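Local coordinates for pectate lyase (Bacillus subtilis, PDB 5AMV), which cleaves polygalacturonate, the galacturonan of pectin, by calcium-dependent elimination, yielding oligosaccharides with unsaturated non-reducing ends, at residues 249-254 and 281-286; 226-231 and 262-267. All coordinates share one frame; numbering follows the deposited sequence. Where two conformers were deposited one is given.

The two contacts adjoin each other in the parallel beta-helix, their centres about 7 Å apart, and their segments alternate along the chain in the order 226-231, 249-254, 262-267, 281-286. Contact 1 joins strands 247-251 and 282-283 on successive turns, whereas contact 2 packs strand 226-229 and the turn after it against the start of strand 266-274 and the loop leading into it. Segment 249-254 lies next to both segments of contact 2: Gly252 N probably donates a hydrogen bond to Ala228 O (2.8 Å), and Gly252 CA packs on Leu264 CD1. Through this stacking, the calcium ligand Asp227 of contact 2 and the substrate-binding Arg282 of contact 1 stand on neighbouring parts of one framework.

Contact 1. Residues 249-254 and 281-286; sequences SIFGSS and PRVRFG. With ADA (alpha-D-galactopyranuronic acid), chain B.
The Arg284 guanidinium has Ser253 O and Ser254 CA over one face and Arg282 NH1 over the centre of the other, while Gly252 O lies at its edge, in plane. NH1 gives Gly252 O a hydrogen bond of 2.8 Å, and NE forms a salt bridge with Asp255, a charge likely to ease the stacking of two arginines. An alanine at Arg284 would probably leave Asp255 without its mate, Gly252 O without this N-H and the Arg282 guanidinium freer to shift. Arg282 turns its own edge to the galacturonate carboxylate, NE reaching O6B (2.8 Å) and NH2 reaching O6A (2.9 Å); two parallel N-H bonds suit arginine to this flat acid. Ile250 lies alongside, with CG1 anti to the backbone N (chi1 179°) and CD1 3.6 Å from Arg282 CD. Pro281 CB sits over one face of the Phe251 ring, 4.0 Å from its centroid, a CH-pi contact, whereas Ser254 O meets the edge of the Phe285 ring at CE2. Between the face of Ile250 and Arg282 and that of Phe251 and Val283 the backbones pair in parallel: Arg282 N binds Ser249 O, Phe251 N binds Arg282 O (2.8 Å, almost straight at 178°), and Arg284 N binds Phe251 O. Gly252 has to be glycine, since a CB would strike Arg284 O. Such a ladder between successive turns, with Phe251 buried on one face and Arg282 reaching into the glycan pocket from the other, belongs to the parallel beta-helix of polysaccharide lyase family 1.

Contact 2. Residues 226-231 and 262-267; sequences TDASNG and GKLKIT. With CA (calcium ion), chain C.
Ala228 points its CB at two branched side chains of the facing segment, with Leu264 CD2 at 4.1 Å and Ile266 CD1 at 4.0 Å. Ile266 points its CB toward the facing strand; Leu264 starts off to the side and brings one methyl in, CD2 also lying 3.8 Å from Ala228 O. Leu264 CG, anti to the carbonyl carbon (chi1 -63°), stands beside the backbone N, and from it the CD2 branch reaches Ala228. The short alanine lets Leu264 CD2 come close to the strand backbone, while Ile266 CD1 meets the methyl itself, and the fit is apolar, without a hydrogen bond across it. At the other end, Lys263 lays its aliphatic stem against Gly231, CD standing 3.5 Å from Gly231 O, and carries its NZ on to a weak hydrogen bond with Ser259 O. Glycine suits its place at Gly231, because its phi is positive and a CB would press on Lys263 CD. Asp227, next to Ala228, faces the opposite way: OD2 binds the calcium ion at 2.3 Å together with three waters, Asp184 and Asp223 being the other protein ligands. Its OD1 accepts a hydrogen bond from Ile250 N, which helps fix the turn of the carboxylate. Strand 226-229 lies between strands 186-189 and 247-251, with backbone hydrogen bonds to both, while Ala228 and Ile266 both also pack on Phe251 of strand 247-251, and Ile266 on Ile235 of strand 235-245.

Contact 1. Residues 249-254 and 281-286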
loop_
_atom_site.group_PDB
_atom_site.type_symbol
_atom_site.label_atom_id
_atom_site.label_comp_id
_atom_site.label_asym_id
_atom_site.label_seq_id
_atom_site.Cartn_x
_atom_site.Cartn_y
_atom_site.Cartn_z
ATOM N N SER A 249 4.059 -1.688 -1.692
ATOM C CA SER A 249 2.890 -2.342 -2.244
ATOM C C SER A 249 3.167 -3.826 -2.375
ATOM O O SER A 249 3.922 -4.232 -3.259
ATOM C CB SER A 249 2.556 -1.757 -3.632
ATOM O OG SER A 249 2.245 -0.361 -3.537
ATOM N N ILE A 250 2.551 -4.631 -1.507
ATOM C CA ILE A 250 2.703 -6.093 -1.618
ATOM C C ILE A 250 1.361 -6.675 -2.069
ATOM O O ILE A 250 0.311 -6.485 -1.387
ATOM C CB ILE A 250 3.273 -6.790 -0.297
ATOM C CG1 ILE A 250 3.379 -8.318 -0.508
ATOM C CG2 ILE A 250 2.423 -6.545 0.867
ATOM C CD1 ILE A 250 4.440 -9.030 0.408
ATOM N N PHE A 251 1.406 -7.433 -3.160
ATOM C CA PHE A 251 0.174 -8.034 -3.725
ATOM C C PHE A 251 0.347 -9.539 -3.648
ATOM O O PHE A 251 1.186 -10.093 -4.366
ATOM C CB PHE A 251 -0.065 -7.623 -5.197
ATOM C CG PHE A 251 -0.108 -6.125 -5.448
ATOM C CD1 PHE A 251 -0.458 -5.237 -4.451
ATOM C CD2 PHE A 251 0.191 -5.621 -6.731
ATOM C CE1 PHE A 251 -0.524 -3.877 -4.711
ATOM C CE2 PHE A 251 0.099 -4.236 -7.009
ATOM C CZ PHE A 251 -0.237 -3.365 -5.989
ATOM N N GLY A 252 -0.391 -10.175 -2.729
ATOM C CA GLY A 252 -0.244 -11.614 -2.481
ATOM C C GLY A 252 0.681 -11.782 -1.304
ATOM O O GLY A 252 1.902 -11.585 -1.433
ATOM N N SER A 253 0.108 -12.165 -0.168
ATOM C CA SER A 253 0.819 -12.137 1.126
ATOM C C SER A 253 1.608 -13.416 1.413
ATOM O O SER A 253 2.425 -13.447 2.349
ATOM C CB SER A 253 -0.218 -11.965 2.239
ATOM O OG SER A 253 -1.086 -13.097 2.200
ATOM N N SER A 254 1.401 -14.479 0.637
ATOM C CA SER A 254 2.048 -15.767 0.966
ATOM C C SER A 254 2.200 -16.742 -0.198
ATOM O O SER A 254 1.293 -16.881 -1.018
ATOM C CB SER A 254 1.229 -16.445 2.084
ATOM O OG SER A 254 1.803 -17.697 2.411
ATOM N N PRO A 281 5.531 -2.893 -7.340
ATOM C CA PRO A 281 5.041 -3.738 -6.259
ATOM C C PRO A 281 5.874 -5.033 -6.121
ATOM O O PRO A 281 6.611 -5.393 -7.058
ATOM C CB PRO A 281 3.643 -4.135 -6.757
ATOM C CG PRO A 281 3.848 -4.301 -8.225
ATOM C CD PRO A 281 4.924 -3.267 -8.640
ATOM N N ARG A 282 5.685 -5.737 -5.009
ATOM C CA ARG A 282 6.127 -7.145 -4.907
ATOM C C ARG A 282 4.906 -8.014 -5.136
ATOM O O ARG A 282 3.905 -7.832 -4.447
ATOM C CB ARG A 282 6.667 -7.444 -3.515
ATOM C CG ARG A 282 7.356 -8.806 -3.393
ATOM C CD ARG A 282 7.157 -9.370 -2.003
ATOM N NE ARG A 282 8.046 -10.485 -1.720
ATOM C CZ ARG A 282 7.831 -11.750 -2.119
ATOM N NH1 ARG A 282 6.764 -12.070 -2.842
ATOM N NH2 ARG A 282 8.686 -12.722 -1.777
ATOM N N VAL A 283 4.965 -8.954 -6.089
ATOM C CA VAL A 283 3.770 -9.687 -6.493
ATOM C C VAL A 283 3.961 -11.185 -6.318
ATOM O O VAL A 283 5.014 -11.709 -6.631
ATOM C CB VAL A 283 3.462 -9.411 -8.003
ATOM C CG1 VAL A 283 2.231 -10.213 -8.518
ATOM C CG2 VAL A 283 3.222 -7.878 -8.243
ATOM N N ARG A 284 2.946 -11.840 -5.779
ATOM C CA ARG A 284 2.798 -13.291 -5.938
ATOM C C ARG A 284 1.538 -13.523 -6.767
ATOM O O ARG A 284 0.551 -12.817 -6.586
ATOM C CB ARG A 284 2.669 -13.991 -4.587
ATOM C CG ARG A 284 3.880 -13.912 -3.685
ATOM C CD ARG A 284 3.465 -14.427 -2.304
ATOM N NE ARG A 284 4.608 -14.556 -1.400
ATOM C CZ ARG A 284 5.000 -13.619 -0.545
ATOM N NH1 ARG A 284 4.341 -12.464 -0.426
ATOM N NH2 ARG A 284 6.049 -13.847 0.237
ATOM N N PHE A 285 1.601 -14.487 -7.695
ATOM C CA PHE A 285 0.400 -15.005 -8.405
ATOM C C PHE A 285 -0.282 -14.121 -9.421
ATOM O O PHE A 285 -0.701 -14.599 -10.474
ATOM C CB PHE A 285 -0.662 -15.546 -7.420
ATOM C CG PHE A 285 -0.160 -16.710 -6.586
ATOM C CD1 PHE A 285 0.049 -17.965 -7.179
ATOM C CD2 PHE A 285 0.161 -16.535 -5.239
ATOM C CE1 PHE A 285 0.559 -19.046 -6.412
ATOM C CE2 PHE A 285 0.680 -17.608 -4.452
ATOM C CZ PHE A 285 0.871 -18.880 -5.068
ATOM N N GLY A 286 -0.421 -12.831 -9.131
ATOM C CA GLY A 286 -1.322 -12.030 -9.910
ATOM C C GLY A 286 -0.872 -11.588 -11.281
ATOM O O GLY A 286 0.327 -11.442 -11.571
HETATM C C1 ADA B . 12.117 -8.478 3.208
HETATM C C2 ADA B . 11.686 -9.293 4.439
HETATM C C3 ADA B . 11.929 -10.786 4.200
HETATM C C4 ADA B . 11.199 -11.269 2.959
HETATM C C5 ADA B . 11.657 -10.440 1.764
HETATM C C6 ADA B . 10.736 -10.763 0.608
HETATM O O2 ADA B . 12.530 -8.898 5.531
HETATM O O3 ADA B . 11.443 -11.544 5.317
HETATM O O4 ADA B . 9.788 -11.047 3.158
HETATM O O5 ADA B . 11.515 -9.014 2.028
HETATM O O6B ADA B . 10.100 -9.802 0.096
HETATM O O6A ADA B . 10.602 -11.965 0.208
HETATM O O HOH W 1 4.054 -10.394 -3.037
#

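Contact 2. Residues 226-231 and 262-267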
loop_
_atom_site.group_PDB
_atom_site.type_symbol
_atom_site.label_atom_id
_atom_site.label_comp_id
_atom_site.label_asym_id
_atom_site.label_seq_id
_atom_site.Cartn_x
_atom_site.Cartn_y
_atom_site.Cartn_z
ATOM N N THR A 226 -0.170 0.563 0.028
ATOM C CA THR A 226 -1.367 0.017 -0.608
ATOM C C THR A 226 -1.088 -1.475 -0.875
ATOM O O THR A 226 -0.436 -1.823 -1.860
ATOM C CB THR A 226 -1.727 0.765 -1.921
ATOM O OG1 THR A 226 -0.575 0.792 -2.802
ATOM C CG2 THR A 226 -2.140 2.228 -1.643
ATOM N N ASP A 227 -1.594 -2.324 0.003
ATOM C CA ASP A 227 -1.343 -3.773 -0.101
ATOM C C ASP A 227 -2.621 -4.491 -0.522
ATOM O O ASP A 227 -3.758 -3.999 -0.306
ATOM C CB ASP A 227 -0.871 -4.332 1.257
ATOM C CG ASP A 227 0.545 -3.908 1.614
ATOM O OD1 ASP A 227 1.300 -3.377 0.745
ATOM O OD2 ASP A 227 0.913 -4.160 2.781
ATOM N N ALA A 228 -2.454 -5.669 -1.119
ATOM C CA ALA A 228 -3.595 -6.489 -1.560
ATOM C C ALA A 228 -3.327 -7.961 -1.275
ATOM O O ALA A 228 -2.283 -8.452 -1.592
ATOM C CB ALA A 228 -3.897 -6.265 -3.039
ATOM N N SER A 229 -4.281 -8.626 -0.618
ATOM C CA SER A 229 -4.125 -10.010 -0.176
ATOM C C SER A 229 -5.463 -10.725 -0.223
ATOM O O SER A 229 -6.509 -10.120 -0.482
ATOM C CB SER A 229 -3.601 -10.068 1.267
ATOM O OG SER A 229 -2.375 -9.371 1.400
ATOM N N ASN A 230 -5.424 -12.032 0.032
ATOM C CA ASN A 230 -6.623 -12.852 0.229
ATOM C C ASN A 230 -7.691 -12.757 -0.873
ATOM O O ASN A 230 -8.898 -12.508 -0.634
ATOM C CB ASN A 230 -7.173 -12.617 1.638
ATOM C CG ASN A 230 -6.141 -12.939 2.720
ATOM O OD1 ASN A 230 -5.318 -13.840 2.552
ATOM N ND2 ASN A 230 -6.154 -12.170 3.809
ATOM N N GLY A 231 -7.219 -12.901 -2.106
ATOM C CA GLY A 231 -8.096 -12.981 -3.260
ATOM C C GLY A 231 -8.623 -11.641 -3.725
ATOM O O GLY A 231 -9.544 -11.587 -4.556
ATOM N N GLY A 262 -5.053 -16.740 -10.256
ATOM C CA GLY A 262 -6.231 -16.228 -10.963
ATOM C C GLY A 262 -6.848 -14.953 -10.392
ATOM O O GLY A 262 -7.813 -14.419 -10.950
ATOM N N LYS A 263 -6.306 -14.473 -9.287
ATOM C CA LYS A 263 -6.824 -13.233 -8.669
ATOM C C LYS A 263 -5.687 -12.211 -8.630
ATOM O O LYS A 263 -4.738 -12.306 -9.423
ATOM C CB LYS A 263 -7.396 -13.508 -7.289
ATOM C CG LYS A 263 -8.442 -14.686 -7.328
ATOM C CD LYS A 263 -9.335 -14.734 -6.134
ATOM C CE LYS A 263 -10.575 -15.608 -6.385
ATOM N NZ LYS A 263 -10.181 -17.046 -6.221
ATOM N N LEU A 264 -5.825 -11.186 -7.784
ATOM C CA LEU A 264 -4.788 -10.138 -7.693
ATOM C C LEU A 264 -4.601 -9.482 -9.063
ATOM O O LEU A 264 -3.506 -9.139 -9.454
ATOM C CB LEU A 264 -3.454 -10.697 -7.119
ATOM C CG LEU A 264 -3.573 -11.218 -5.675
ATOM C CD1 LEU A 264 -2.354 -11.998 -5.197
ATOM C CD2 LEU A 264 -3.858 -10.026 -4.682
ATOM N N LYS A 265 -5.693 -9.295 -9.792
ATOM C CA LYS A 265 -5.683 -8.604 -11.064
ATOM C C LYS A 265 -5.753 -7.128 -10.754
ATOM O O LYS A 265 -6.813 -6.579 -10.410
ATOM C CB LYS A 265 -6.841 -9.036 -11.963
ATOM C CG LYS A 265 -6.634 -10.469 -12.459
ATOM C CD LYS A 265 -7.847 -10.871 -13.287
ATOM C CE LYS A 265 -7.563 -12.091 -14.196
ATOM N NZ LYS A 265 -7.087 -13.299 -13.431
ATOM N N ILE A 266 -4.586 -6.508 -10.908
ATOM C CA ILE A 266 -4.357 -5.101 -10.524
ATOM C C ILE A 266 -3.629 -4.385 -11.661
ATOM O O ILE A 266 -2.647 -4.895 -12.220
ATOM C CB ILE A 266 -3.517 -5.060 -9.247
ATOM C CG1 ILE A 266 -4.262 -5.759 -8.090
ATOM C CG2 ILE A 266 -3.191 -3.587 -8.867
ATOM C CD1 ILE A 266 -3.289 -6.194 -6.978
ATOM N N THR A 267 -4.075 -3.175 -11.954
ATOM C CA THR A 267 -3.377 -2.300 -12.883
ATOM C C THR A 267 -2.776 -1.130 -12.131
ATOM O O THR A 267 -3.485 -0.434 -11.421
ATOM C CB THR A 267 -4.339 -1.768 -13.966
ATOM O OG1 THR A 267 -4.887 -2.879 -14.682
ATOM C CG2 THR A 267 -3.663 -0.815 -14.975
HETATM CA CA CA C . 0.267 -4.938 4.890
HETATM O O HOH W 2 1.737 -6.662 4.287
HETATM O O HOH W 3 -1.252 -6.416 3.947
HETATM O O HOH W 4 -0.622 -5.314 7.027
#